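Local coordinates for argonaute protein (Marinitoga piezophila, PDB 5I4A) that cleaves single-stranded DNA targets, using short guide RNAs with a 5'-hydroxyl end to recognise them and manganese as its preferred metal, at residues K297-F302 and S349-N354; F358-T363 and N392-L397; N372-V377 and N424-C429; N460-A465 and H624-V629. One frame throughout, in Å; residues are numbered along the deposited sequence.

Overall arrangement
Contacts 1, 2 and 3 cluster in the Mid domain, contact 3 reaching its border with PIWI, their centres about 10 to 16 Å apart, round one parallel sheet. Contact 1 pairs strands 295-302 and 350-352; contact 2 joins two loops lying against the same sheet; contact 3 ties residues 372-374, at the N-terminal side of neighbouring strand 374-379, to 424-429. Along the chain contact 1 closes first, then the segments of contacts 2 and 3 alternate. Phe-393 of contact 2 touches Phe-301 of contact 1 and Ala-375 of contact 3. Contact 4 closes last, in the PIWI domain, its centre about 22 to 31 Å from the others, so the set covers both domains of the PIWI lobe.

Contact 1. Residues K297-F302 and S349-N354; sequences KAIFFF and SAFLYN
Two neighbouring strands of the Mid domain's Rossmann-like parallel sheet meet here, 297-302 alongside 350-352, with N-to-C directions 33° apart. Four backbone hydrogen bonds join them in the alternating parallel pattern: Phe-300 and Phe-302 each give their N-H and take one back, while Phe-301 turns its N-H to strand 374-379 on the other edge. Phe-300 N to Ser-349 O (3.0 Å) and Phe-302 N to Phe-351 O (2.8 Å) run nearly along the C=O axis. The returning bonds, from Phe-351 N to Phe-300 O and from Tyr-353 N to Phe-302 O, reach their acceptors from above the carbonyl plane.

Apolar contacts divide between the sheet's faces. On one, the Phe-302 ring presents CE1 at its edge to Ala-350 CB, 3.6 Å away. On the other, Phe-301 CE2 approaches Phe-351 CB to 3.9 Å, the two rings oblique with planes at 37°, and Phe-351 CE1 reaches back to Ile-299 CB at 4.0 Å.

Tyr-353 holds its ring in the crowded position between backbone N and carbonyl carbon (chi1 71°), which swings CE1 to 3.5 Å from Phe-302 C and lets OH bond to the carbonyl of Leu-378. An alanine here would lose the ring and its hydroxyl, and would probably uncover the Phe-301–Phe-302 backbone and loosen the tie to strand 374-379.

At the Ser-349 end, Ser-349 OG lies at the edge of the Phe-300 ring, 3.6 Å from CD1.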
loop_
_atom_site.group_PDB
_atom_site.type_symbol
_atom_site.label_atom_id
_atom_site.label_comp_id
_atom_site.label_asym_id
_atom_site.label_seq_id
_atom_site.Cartn_x
_atom_site.Cartn_y
_atom_site.Cartn_z
ATOM N N LYS A 297 -6.862 -0.084 33.205
ATOM C CA LYS A 297 -7.829 0.875 33.723
ATOM C C LYS A 297 -8.650 1.440 32.571
ATOM O O LYS A 297 -8.123 1.666 31.478
ATOM C CB LYS A 297 -7.122 2.002 34.483
ATOM C CG LYS A 297 -6.361 1.518 35.716
ATOM C CD LYS A 297 -5.616 2.648 36.410
ATOM C CE LYS A 297 -4.508 3.203 35.532
ATOM N NZ LYS A 297 -3.671 4.202 36.254
ATOM N N ALA A 298 -9.942 1.666 32.815
ATOM C CA ALA A 298 -10.821 2.061 31.724
ATOM C C ALA A 298 -12.043 2.798 32.253
ATOM O O ALA A 298 -12.449 2.617 33.403
ATOM C CB ALA A 298 -11.259 0.839 30.907
ATOM N N ILE A 299 -12.614 3.639 31.388
ATOM C CA ILE A 299 -13.918 4.254 31.598
ATOM C C ILE A 299 -14.699 4.145 30.293
ATOM O O ILE A 299 -14.142 3.841 29.236
ATOM C CB ILE A 299 -13.827 5.727 32.056
ATOM C CG1 ILE A 299 -13.010 6.556 31.061
ATOM C CG2 ILE A 299 -13.246 5.823 33.464
ATOM C CD1 ILE A 299 -12.954 8.030 31.407
ATOM N N PHE A 300 -16.002 4.406 30.373
ATOM C CA PHE A 300 -16.923 4.196 29.262
ATOM C C PHE A 300 -17.521 5.516 28.791
ATOM O O PHE A 300 -17.860 6.384 29.605
ATOM C CB PHE A 300 -18.064 3.241 29.655
ATOM C CG PHE A 300 -17.607 1.866 30.056
ATOM C CD1 PHE A 300 -17.275 1.586 31.371
ATOM C CD2 PHE A 300 -17.530 0.847 29.117
ATOM C CE1 PHE A 300 -16.863 0.317 31.740
ATOM C CE2 PHE A 300 -17.118 -0.420 29.482
ATOM C CZ PHE A 300 -16.785 -0.684 30.793
ATOM N N PHE A 301 -17.667 5.655 27.474
ATOM C CA PHE A 301 -18.344 6.796 26.867
ATOM C C PHE A 301 -19.449 6.285 25.954
ATOM O O PHE A 301 -19.190 5.495 25.041
ATOM C CB PHE A 301 -17.369 7.676 26.079
ATOM C CG PHE A 301 -16.446 8.489 26.943
ATOM C CD1 PHE A 301 -15.234 7.969 27.364
ATOM C CD2 PHE A 301 -16.792 9.772 27.333
ATOM C CE1 PHE A 301 -14.382 8.717 28.163
ATOM C CE2 PHE A 301 -15.948 10.521 28.129
ATOM C CZ PHE A 301 -14.744 9.993 28.547
ATOM N N PHE A 302 -20.673 6.742 26.194
ATOM C CA PHE A 302 -21.822 6.363 25.390
ATOM C C PHE A 302 -22.360 7.584 24.658
ATOM O O PHE A 302 -22.265 8.714 25.147
ATOM C CB PHE A 302 -22.926 5.741 26.250
ATOM C CG PHE A 302 -22.482 4.532 27.023
ATOM C CD1 PHE A 302 -21.908 4.667 28.277
ATOM C CD2 PHE A 302 -22.649 3.261 26.507
ATOM C CE1 PHE A 302 -21.503 3.562 28.989
ATOM C CE2 PHE A 302 -22.246 2.151 27.217
ATOM C CZ PHE A 302 -21.671 2.304 28.460
ATOM N N SER A 349 -18.790 4.903 36.377
ATOM C CA SER A 349 -17.669 4.799 35.455
ATOM C C SER A 349 -18.090 5.071 34.017
ATOM O O SER A 349 -17.307 4.835 33.094
ATOM C CB SER A 349 -17.024 3.413 35.557
ATOM O OG SER A 349 -17.780 2.434 34.867
ATOM N N ALA A 350 -19.312 5.560 33.812
ATOM C CA ALA A 350 -19.882 5.747 32.487
ATOM C C ALA A 350 -20.198 7.218 32.259
ATOM O O ALA A 350 -20.667 7.913 33.166
ATOM C CB ALA A 350 -21.150 4.904 32.311
ATOM N N PHE A 351 -19.935 7.686 31.041
ATOM C CA PHE A 351 -20.087 9.090 30.702
ATOM C C PHE A 351 -20.652 9.191 29.295
ATOM O O PHE A 351 -20.658 8.224 28.531
ATOM C CB PHE A 351 -18.750 9.836 30.810
ATOM C CG PHE A 351 -18.036 9.599 32.108
ATOM C CD1 PHE A 351 -17.180 8.521 32.251
ATOM C CD2 PHE A 351 -18.237 10.440 33.190
ATOM C CE1 PHE A 351 -16.530 8.289 33.446
ATOM C CE2 PHE A 351 -17.588 10.215 34.389
ATOM C CZ PHE A 351 -16.735 9.136 34.516
ATOM N N LEU A 352 -21.135 10.378 28.954
ATOM C CA LEU A 352 -21.712 10.628 27.645
ATOM C C LEU A 352 -20.753 11.444 26.790
ATOM O O LEU A 352 -19.916 12.194 27.300
ATOM C CB LEU A 352 -23.050 11.363 27.764
ATOM C CG LEU A 352 -24.217 10.610 28.407
ATOM C CD1 LEU A 352 -25.442 11.502 28.493
ATOM C CD2 LEU A 352 -24.532 9.335 27.635
ATOM N N TYR A 353 -20.864 11.267 25.477
ATOM C CA TYR A 353 -20.230 12.163 24.527
ATOM C C TYR A 353 -21.276 12.597 23.517
ATOM O O TYR A 353 -22.288 11.924 23.312
ATOM C CB TYR A 353 -19.022 11.519 23.823
ATOM C CG TYR A 353 -19.357 10.436 22.819
ATOM C CD1 TYR A 353 -19.495 9.113 23.214
ATOM C CD2 TYR A 353 -19.509 10.735 21.472
ATOM C CE1 TYR A 353 -19.790 8.121 22.300
ATOM C CE2 TYR A 353 -19.803 9.750 20.551
ATOM C CZ TYR A 353 -19.943 8.445 20.971
ATOM O OH TYR A 353 -20.234 7.458 20.055
ATOM N N ASN A 354 -21.035 13.746 22.909
ATOM C CA ASN A 354 -21.946 14.274 21.906
ATOM C C ASN A 354 -21.635 13.610 20.572
ATOM O O ASN A 354 -20.606 13.914 19.961
ATOM C CB ASN A 354 -21.810 15.799 21.823
ATOM C CG ASN A 354 -22.812 16.432 20.876
ATOM O OD1 ASN A 354 -23.042 15.943 19.771
ATOM N ND2 ASN A 354 -23.407 17.538 21.304
#

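Contact 2. Residues F358-T363 and N392-L397; sequences FTVKNT and NFPDNL
Val-360 and Asn-392 carry most of this meeting of two Mid-domain loops, with Phe-358 adding its backbone carbonyl. Val-360 has CG1 anti to its own N, and this leaves CG2 beside the N and directed at Phe-393, where it lies obliquely to the ring, 3.7 Å from CE1. Its CB also rests 4.2 Å from Pro-394 CD, the same carbon that covers one face of the Phe-393 ring. The backbone of Val-360 is linked through water: its N-H gives to a water at 2.6 Å, which in turn donates to Asn-392 O at 2.8 Å.

Asn-392, last in helix 387-392, points its side chain at the other loop. CB comes to 3.3 Å from Phe-358 O, and ND2 makes a weak hydrogen bond to that same oxygen at 3.4 Å. The Asn-392 side chain runs alongside that of Thr-359, pointing the same way, with ND2 4.1 Å from the methyl CG2.

Phe-358 offers this carbonyl from a backbone with positive phi (58°): with Thr-359 it faces Asn-354 in a G1 beta bulge. A second water donates to Asn-396 OD1, within the type I turn 394-397, and weakly to Asn-362 OD1.

Around the pair, helix 364-367 touches Val-360 and Pro-394 through Ile-366. Phe-393 meets Phe-301 of strand 295-302 edge-to-face and packs on strand 374-379, so both loops close over one face of the parallel sheet.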
loop_
_atom_site.group_PDB
_atom_site.type_symbol
_atom_site.label_atom_id
_atom_site.label_comp_id
_atom_site.label_asym_id
_atom_site.label_seq_id
_atom_site.Cartn_x
_atom_site.Cartn_y
_atom_site.Cartn_z
ATOM N N PHE A 358 -18.946 15.045 18.323
ATOM C CA PHE A 358 -17.826 14.214 18.774
ATOM C C PHE A 358 -16.998 14.952 19.825
ATOM O O PHE A 358 -15.773 15.055 19.733
ATOM C CB PHE A 358 -16.968 13.754 17.594
ATOM C CG PHE A 358 -17.730 12.944 16.587
ATOM C CD1 PHE A 358 -18.039 11.618 16.841
ATOM C CD2 PHE A 358 -18.156 13.510 15.398
ATOM C CE1 PHE A 358 -18.750 10.871 15.923
ATOM C CE2 PHE A 358 -18.868 12.768 14.474
ATOM C CZ PHE A 358 -19.164 11.445 14.737
ATOM N N THR A 359 -17.693 15.464 20.838
ATOM C CA THR A 359 -17.098 16.244 21.908
ATOM C C THR A 359 -17.430 15.617 23.255
ATOM O O THR A 359 -18.408 14.880 23.401
ATOM C CB THR A 359 -17.594 17.696 21.883
ATOM O OG1 THR A 359 -19.027 17.710 21.930
ATOM C CG2 THR A 359 -17.123 18.402 20.621
ATOM N N VAL A 360 -16.600 15.929 24.245
ATOM C CA VAL A 360 -16.775 15.462 25.614
ATOM C C VAL A 360 -16.695 16.667 26.536
ATOM O O VAL A 360 -15.841 17.543 26.352
ATOM C CB VAL A 360 -15.712 14.409 25.999
ATOM C CG1 VAL A 360 -15.851 14.008 27.458
ATOM C CG2 VAL A 360 -15.814 13.191 25.093
ATOM N N LYS A 361 -17.589 16.725 27.519
ATOM C CA LYS A 361 -17.553 17.807 28.493
ATOM C C LYS A 361 -16.392 17.559 29.451
ATOM O O LYS A 361 -16.273 16.474 30.033
ATOM C CB LYS A 361 -18.887 17.924 29.234
ATOM C CG LYS A 361 -19.200 16.819 30.233
ATOM C CD LYS A 361 -20.697 16.659 30.440
ATOM C CE LYS A 361 -21.084 16.861 31.897
ATOM N NZ LYS A 361 -22.396 16.227 32.211
ATOM N N ASN A 362 -15.504 18.540 29.569
ATOM C CA ASN A 362 -14.398 18.422 30.506
ATOM C C ASN A 362 -14.929 18.539 31.929
ATOM O O ASN A 362 -15.724 19.432 32.236
ATOM C CB ASN A 362 -13.345 19.497 30.234
ATOM C CG ASN A 362 -11.929 18.999 30.462
ATOM O OD1 ASN A 362 -11.717 17.892 30.958
ATOM N ND2 ASN A 362 -10.949 19.823 30.106
ATOM N N THR A 363 -14.513 17.616 32.792
ATOM C CA THR A 363 -14.925 17.607 34.186
ATOM C C THR A 363 -13.688 17.487 35.061
ATOM O O THR A 363 -12.590 17.191 34.582
ATOM C CB THR A 363 -15.894 16.457 34.493
ATOM O OG1 THR A 363 -15.178 15.217 34.498
ATOM C CG2 THR A 363 -16.996 16.390 33.452
ATOM N N ASN A 392 -10.957 16.011 19.118
ATOM C CA ASN A 392 -11.598 16.693 20.234
ATOM C C ASN A 392 -11.537 15.909 21.536
ATOM O O ASN A 392 -11.880 16.459 22.589
ATOM C CB ASN A 392 -13.059 16.989 19.892
ATOM C CG ASN A 392 -13.201 17.750 18.594
ATOM O OD1 ASN A 392 -12.371 18.597 18.269
ATOM N ND2 ASN A 392 -14.248 17.442 17.837
ATOM N N PHE A 393 -11.109 14.652 21.494
ATOM C CA PHE A 393 -11.110 13.829 22.688
ATOM C C PHE A 393 -10.036 14.301 23.666
ATOM O O PHE A 393 -8.988 14.805 23.251
ATOM C CB PHE A 393 -10.874 12.370 22.324
ATOM C CG PHE A 393 -11.670 11.417 23.150
ATOM C CD1 PHE A 393 -13.041 11.314 22.982
ATOM C CD2 PHE A 393 -11.054 10.629 24.102
ATOM C CE1 PHE A 393 -13.779 10.440 23.746
ATOM C CE2 PHE A 393 -11.785 9.760 24.870
ATOM C CZ PHE A 393 -13.150 9.661 24.692
ATOM N N PRO A 394 -10.281 14.165 24.971
ATOM C CA PRO A 394 -9.260 14.546 25.956
ATOM C C PRO A 394 -7.966 13.780 25.721
ATOM O O PRO A 394 -7.971 12.562 25.523
ATOM C CB PRO A 394 -9.906 14.179 27.298
ATOM C CG PRO A 394 -11.375 14.189 27.030
ATOM C CD PRO A 394 -11.535 13.729 25.612
ATOM N N ASP A 395 -6.850 14.508 25.739
ATOM C CA ASP A 395 -5.565 13.927 25.377
ATOM C C ASP A 395 -4.978 13.048 26.471
ATOM O O ASP A 395 -4.048 12.284 26.198
ATOM C CB ASP A 395 -4.572 15.035 25.017
ATOM C CG ASP A 395 -5.009 15.832 23.805
ATOM O OD1 ASP A 395 -5.603 15.237 22.881
ATOM O OD2 ASP A 395 -4.766 17.056 23.779
ATOM N N ASN A 396 -5.491 13.131 27.696
ATOM C CA ASN A 396 -5.006 12.267 28.763
ATOM C C ASN A 396 -5.672 10.896 28.760
ATOM O O ASN A 396 -5.381 10.082 29.642
ATOM C CB ASN A 396 -5.201 12.945 30.123
ATOM C CG ASN A 396 -6.641 13.340 30.380
ATOM O OD1 ASN A 396 -7.383 13.674 29.456
ATOM N ND2 ASN A 396 -7.045 13.307 31.646
ATOM N N LEU A 397 -6.542 10.617 27.795
ATOM C CA LEU A 397 -7.198 9.325 27.671
ATOM C C LEU A 397 -6.742 8.621 26.400
ATOM O O LEU A 397 -6.467 9.258 25.380
ATOM C CB LEU A 397 -8.722 9.475 27.648
ATOM C CG LEU A 397 -9.374 10.152 28.855
ATOM C CD1 LEU A 397 -10.862 10.336 28.616
ATOM C CD2 LEU A 397 -9.130 9.342 30.117
HETATM O O HOH W 1 -14.317 17.036 23.728
HETATM O O HOH W 2 -9.006 16.025 30.038
#

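Contact 3. Residues N372-V377 and N424-C429; sequences NVMAIV and NFIPEC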
loop_
_atom_site.group_PDB
_atom_site.type_symbol
_atom_site.label_atom_id
_atom_site.label_comp_id
_atom_site.label_asym_id
_atom_site.label_seq_id
_atom_site.Cartn_x
_atom_site.Cartn_y
_atom_site.Cartn_z
ATOM N N ASN A 372 -2.229 5.527 32.228
ATOM C CA ASN A 372 -2.852 4.909 31.062
ATOM C C ASN A 372 -4.275 4.506 31.423
ATOM O O ASN A 372 -4.484 3.601 32.237
ATOM C CB ASN A 372 -2.049 3.696 30.602
ATOM C CG ASN A 372 -0.570 3.994 30.471
ATOM O OD1 ASN A 372 -0.176 4.954 29.815
ATOM N ND2 ASN A 372 0.259 3.172 31.114
ATOM N N VAL A 373 -5.256 5.172 30.819
ATOM C CA VAL A 373 -6.663 4.854 31.033
ATOM C C VAL A 373 -7.333 4.771 29.673
ATOM O O VAL A 373 -7.281 5.729 28.888
ATOM C CB VAL A 373 -7.368 5.889 31.929
ATOM C CG1 VAL A 373 -8.866 5.598 31.997
ATOM C CG2 VAL A 373 -6.765 5.874 33.325
ATOM N N MET A 374 -7.955 3.631 29.396
ATOM C CA MET A 374 -8.646 3.418 28.135
ATOM C C MET A 374 -10.017 4.077 28.163
ATOM O O MET A 374 -10.752 3.977 29.148
ATOM C CB MET A 374 -8.802 1.924 27.864
ATOM C CG MET A 374 -7.500 1.153 27.923
ATOM S SD MET A 374 -6.387 1.657 26.605
ATOM C CE MET A 374 -4.858 0.950 27.184
ATOM N N ALA A 375 -10.363 4.748 27.074
ATOM C CA ALA A 375 -11.701 5.294 26.894
ATOM C C ALA A 375 -12.446 4.356 25.950
ATOM O O ALA A 375 -12.252 4.392 24.733
ATOM C CB ALA A 375 -11.648 6.718 26.357
ATOM N N ILE A 376 -13.289 3.499 26.523
ATOM C CA ILE A 376 -14.148 2.608 25.744
ATOM C C ILE A 376 -15.309 3.447 25.222
ATOM O O ILE A 376 -16.257 3.753 25.953
ATOM C CB ILE A 376 -14.630 1.415 26.573
ATOM C CG1 ILE A 376 -13.431 0.555 26.996
ATOM C CG2 ILE A 376 -15.631 0.584 25.780
ATOM C CD1 ILE A 376 -13.733 -0.422 28.112
ATOM N N VAL A 377 -15.233 3.828 23.955
ATOM C CA VAL A 377 -16.179 4.752 23.342
ATOM C C VAL A 377 -17.055 3.947 22.395
ATOM O O VAL A 377 -16.565 3.395 21.400
ATOM C CB VAL A 377 -15.459 5.886 22.601
ATOM C CG1 VAL A 377 -16.464 6.844 21.982
ATOM C CG2 VAL A 377 -14.521 6.609 23.555
ATOM N N ASN A 424 -1.479 -3.482 23.792
ATOM C CA ASN A 424 -0.581 -2.906 22.799
ATOM C C ASN A 424 -0.397 -1.405 23.003
ATOM O O ASN A 424 0.678 -0.868 22.715
ATOM C CB ASN A 424 -1.126 -3.195 21.398
ATOM C CG ASN A 424 -0.033 -3.446 20.377
ATOM O OD1 ASN A 424 1.014 -4.010 20.694
ATOM N ND2 ASN A 424 -0.277 -3.032 19.140
ATOM N N PHE A 425 -1.423 -0.712 23.501
ATOM C CA PHE A 425 -1.385 0.737 23.665
ATOM C C PHE A 425 -0.858 1.179 25.024
ATOM O O PHE A 425 -0.804 2.384 25.286
ATOM C CB PHE A 425 -2.777 1.337 23.441
ATOM C CG PHE A 425 -3.060 1.696 22.011
ATOM C CD1 PHE A 425 -3.260 0.711 21.059
ATOM C CD2 PHE A 425 -3.135 3.023 21.619
ATOM C CE1 PHE A 425 -3.524 1.041 19.743
ATOM C CE2 PHE A 425 -3.400 3.360 20.306
ATOM C CZ PHE A 425 -3.594 2.368 19.367
ATOM N N ILE A 426 -0.473 0.247 25.890
ATOM C CA ILE A 426 0.156 0.571 27.167
ATOM C C ILE A 426 1.665 0.467 26.977
ATOM O O ILE A 426 2.176 -0.643 26.750
ATOM C CB ILE A 426 -0.335 -0.352 28.289
ATOM C CG1 ILE A 426 -1.815 -0.088 28.568
ATOM C CG2 ILE A 426 0.490 -0.142 29.550
ATOM C CD1 ILE A 426 -2.483 -1.136 29.437
ATOM N N PRO A 427 2.412 1.574 27.052
ATOM C CA PRO A 427 3.850 1.513 26.745
ATOM C C PRO A 427 4.649 0.645 27.700
ATOM O O PRO A 427 5.715 0.157 27.315
ATOM C CB PRO A 427 4.290 2.982 26.812
ATOM C CG PRO A 427 3.227 3.680 27.602
ATOM C CD PRO A 427 1.952 2.949 27.317
ATOM N N GLU A 428 4.181 0.423 28.924
ATOM C CA GLU A 428 4.911 -0.455 29.829
ATOM C C GLU A 428 4.683 -1.929 29.529
ATOM O O GLU A 428 5.284 -2.781 30.193
ATOM C CB GLU A 428 4.538 -0.160 31.284
ATOM C CG GLU A 428 5.019 1.196 31.787
ATOM C CD GLU A 428 4.183 2.347 31.259
ATOM O OE1 GLU A 428 2.981 2.131 30.990
ATOM O OE2 GLU A 428 4.730 3.462 31.107
ATOM N N CYS A 429 3.839 -2.252 28.555
ATOM C CA CYS A 429 3.594 -3.627 28.152
ATOM C C CYS A 429 4.391 -3.978 26.899
ATOM O O CYS A 429 4.797 -3.104 26.125
ATOM C CB CYS A 429 2.103 -3.864 27.897
ATOM S SG CYS A 429 1.072 -3.819 29.374
HETATM O O HOH W 3 2.710 5.441 30.795
#
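Bends at chi2 bring the groups together: Glu-428 folds back at 76° so that its carboxylate turns to Asn-372, and Met-374 bends at -66° before its nearly extended chi3 carries CE to the facing loop. Asn-372 holds CG anti to its carbonyl carbon, which aims the amide at Glu-428. ND2 then gives a hydrogen bond of 2.9 Å to Glu-428 OE1, received on the syn lone pair and close to the amide plane, although the N-H is not straight on its acceptor. Amide and carboxylate are nearly coplanar, 24° apart. A water completes the clasp, donating both to Asn-372 OD1 (3.1 Å) and to Glu-428 OE2 (2.8 Å), so each end of both groups is engaged. Such a bond to an N-H and to water would be expected to favour the charged carboxylate.

Residues 424-429 leave helix 412-424 and form a type I beta turn, Ile-426 to Cys-429, closed by Cys-429 N to Ile-426 O. Here the Mid domain, a Rossmann-like parallel sheet flanked by helices, passes into the PIWI domain, to which Glu-428 already belongs. Opposite lies strand 374-379, whose Met-374 pairs by its backbone with strand 295-302.

An alanine in place of Asn-372 would lose the amide's donor ND2 and acceptor OD1, and would probably leave the Glu-428 carboxylate and its water less firmly placed. Carbons pack round the amide: Ile-426 CG2 lies 3.7 Å from Asn-372 ND2, Pro-427 CD meets Asn-372 OD1 tip to tip. The apolar part is Met-374 crossing Ile-426 at about a right angle, CE 3.5 Å from CG1.

Contact 4. Residues N460-A465 and H624-V629; sequences NLCIAA and HIANKV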
loop_
_atom_site.group_PDB
_atom_site.type_symbol
_atom_site.label_atom_id
_atom_site.label_comp_id
_atom_site.label_asym_id
_atom_site.label_seq_id
_atom_site.Cartn_x
_atom_site.Cartn_y
_atom_site.Cartn_z
ATOM N N ASN A 460 4.942 15.902 0.681
ATOM C CA ASN A 460 4.375 15.310 1.887
ATOM C C ASN A 460 5.369 14.300 2.455
ATOM O O ASN A 460 5.812 13.383 1.748
ATOM C CB ASN A 460 3.043 14.634 1.589
ATOM C CG ASN A 460 1.966 15.625 1.224
ATOM O OD1 ASN A 460 1.850 16.681 1.852
ATOM N ND2 ASN A 460 1.189 15.314 0.196
ATOM N N LEU A 461 5.704 14.458 3.739
ATOM C CA LEU A 461 6.769 13.700 4.388
ATOM C C LEU A 461 6.296 13.154 5.728
ATOM O O LEU A 461 5.601 13.844 6.479
ATOM C CB LEU A 461 8.009 14.581 4.605
ATOM C CG LEU A 461 9.058 14.049 5.586
ATOM C CD1 LEU A 461 9.758 12.824 5.016
ATOM C CD2 LEU A 461 10.061 15.130 5.947
ATOM N N CYS A 462 6.683 11.913 6.026
ATOM C CA CYS A 462 6.456 11.306 7.334
ATOM C C CYS A 462 7.513 10.235 7.566
ATOM O O CYS A 462 7.795 9.439 6.665
ATOM C CB CYS A 462 5.051 10.703 7.439
ATOM S SG CYS A 462 4.757 9.810 8.990
ATOM N N ILE A 463 8.105 10.230 8.762
ATOM C CA ILE A 463 9.118 9.249 9.131
ATOM C C ILE A 463 8.719 8.589 10.446
ATOM O O ILE A 463 8.016 9.177 11.274
ATOM C CB ILE A 463 10.531 9.876 9.240
ATOM C CG1 ILE A 463 10.732 10.570 10.589
ATOM C CG2 ILE A 463 10.768 10.868 8.110
ATOM C CD1 ILE A 463 11.698 9.847 11.511
ATOM N N ALA A 464 9.182 7.354 10.636
ATOM C CA ALA A 464 8.882 6.585 11.835
ATOM C C ALA A 464 10.077 5.704 12.169
ATOM O O ALA A 464 10.609 5.020 11.290
ATOM C CB ALA A 464 7.630 5.722 11.642
ATOM N N ALA A 465 10.489 5.720 13.436
ATOM C CA ALA A 465 11.618 4.930 13.911
ATOM C C ALA A 465 11.166 3.997 15.026
ATOM O O ALA A 465 10.370 4.384 15.889
ATOM C CB ALA A 465 12.752 5.833 14.409
ATOM N N HIS A 624 5.004 0.660 7.815
ATOM C CA HIS A 624 3.573 0.597 8.097
ATOM C C HIS A 624 3.113 1.832 8.860
ATOM O O HIS A 624 2.071 2.420 8.543
ATOM C CB HIS A 624 3.254 -0.669 8.887
ATOM C CG HIS A 624 1.822 -0.771 9.309
ATOM N ND1 HIS A 624 0.846 -1.321 8.507
ATOM C CD2 HIS A 624 1.199 -0.378 10.446
ATOM C CE1 HIS A 624 -0.316 -1.270 9.132
ATOM N NE2 HIS A 624 -0.129 -0.702 10.311
ATOM N N ILE A 625 3.885 2.247 9.863
ATOM C CA ILE A 625 3.543 3.441 10.628
ATOM C C ILE A 625 3.606 4.679 9.743
ATOM O O ILE A 625 2.688 5.509 9.738
ATOM C CB ILE A 625 4.474 3.576 11.846
ATOM C CG1 ILE A 625 4.359 2.350 12.754
ATOM C CG2 ILE A 625 4.156 4.844 12.609
ATOM C CD1 ILE A 625 5.575 2.128 13.633
ATOM N N ALA A 626 4.692 4.818 8.977
ATOM C CA ALA A 626 4.878 6.010 8.156
ATOM C C ALA A 626 3.754 6.166 7.140
ATOM O O ALA A 626 3.235 7.272 6.945
ATOM C CB ALA A 626 6.235 5.959 7.454
ATOM N N ASN A 627 3.363 5.072 6.481
ATOM C CA ASN A 627 2.232 5.140 5.561
ATOM C C ASN A 627 0.953 5.537 6.289
ATOM O O ASN A 627 0.197 6.392 5.811
ATOM C CB ASN A 627 2.038 3.801 4.847
ATOM C CG ASN A 627 3.108 3.527 3.801
ATOM O OD1 ASN A 627 3.908 4.403 3.465
ATOM N ND2 ASN A 627 3.114 2.313 3.269
ATOM N N LYS A 628 0.699 4.932 7.453
ATOM C CA LYS A 628 -0.551 5.179 8.166
ATOM C C LYS A 628 -0.627 6.608 8.693
ATOM O O LYS A 628 -1.666 7.266 8.567
ATOM C CB LYS A 628 -0.713 4.180 9.313
ATOM C CG LYS A 628 -1.418 2.892 8.925
ATOM C CD LYS A 628 -2.838 3.172 8.465
ATOM C CE LYS A 628 -3.586 1.892 8.134
ATOM N NZ LYS A 628 -4.093 1.204 9.352
ATOM N N VAL A 629 0.460 7.106 9.288
ATOM C CA VAL A 629 0.438 8.453 9.854
ATOM C C VAL A 629 0.333 9.503 8.753
ATOM O O VAL A 629 -0.327 10.535 8.922
ATOM C CB VAL A 629 1.671 8.679 10.747
ATOM C CG1 VAL A 629 1.743 10.127 11.208
ATOM C CG2 VAL A 629 1.620 7.747 11.949
#
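Small side chains let helix 624-629 settle close on strand 460-465, the axes approaching to 7.0 Å at 145° between their directions. The tight side is buried and made by Cys-462 and Ala-464, two residues apart and so on one face of the strand. Cys-462 carries SG anti to its N (chi1 175°), reaching forward to the helix: the sulfur lies 3.7 Å from Val-629 CB and 3.6 Å from Ala-626 O. Ala-464 CB sits against Ile-625 CG2 at 3.7 Å, the branch anti to that residue's backbone N. Between them the Ala-626 methyl passes alongside the strand, CB 3.9 Å from Cys-462 O. The alternate strand residues Ile-463 and Ala-465 point the other way, to helix 485-507, so helices pack on both faces of the sheet.

The far side of the helix is looser and partly exposed. His-624, Asn-627 and Lys-628 take no part in the packing on the strand; Lys-628 lays CG over one face of the His-624 ring, and its ammonium makes a cation-pi contact with Tyr-639.

Asn-627 is inferred to be an active-site residue and a ligand of the second manganese, and the side chain of Ala-626 is about 4 Å from that of Asp-449, on the adjoining strand 443-452. A helix on the central sheet, carrying a probable metal-site residue near the probable ligand Asp-449, is the arrangement of the PIWI domain's RNase H fold.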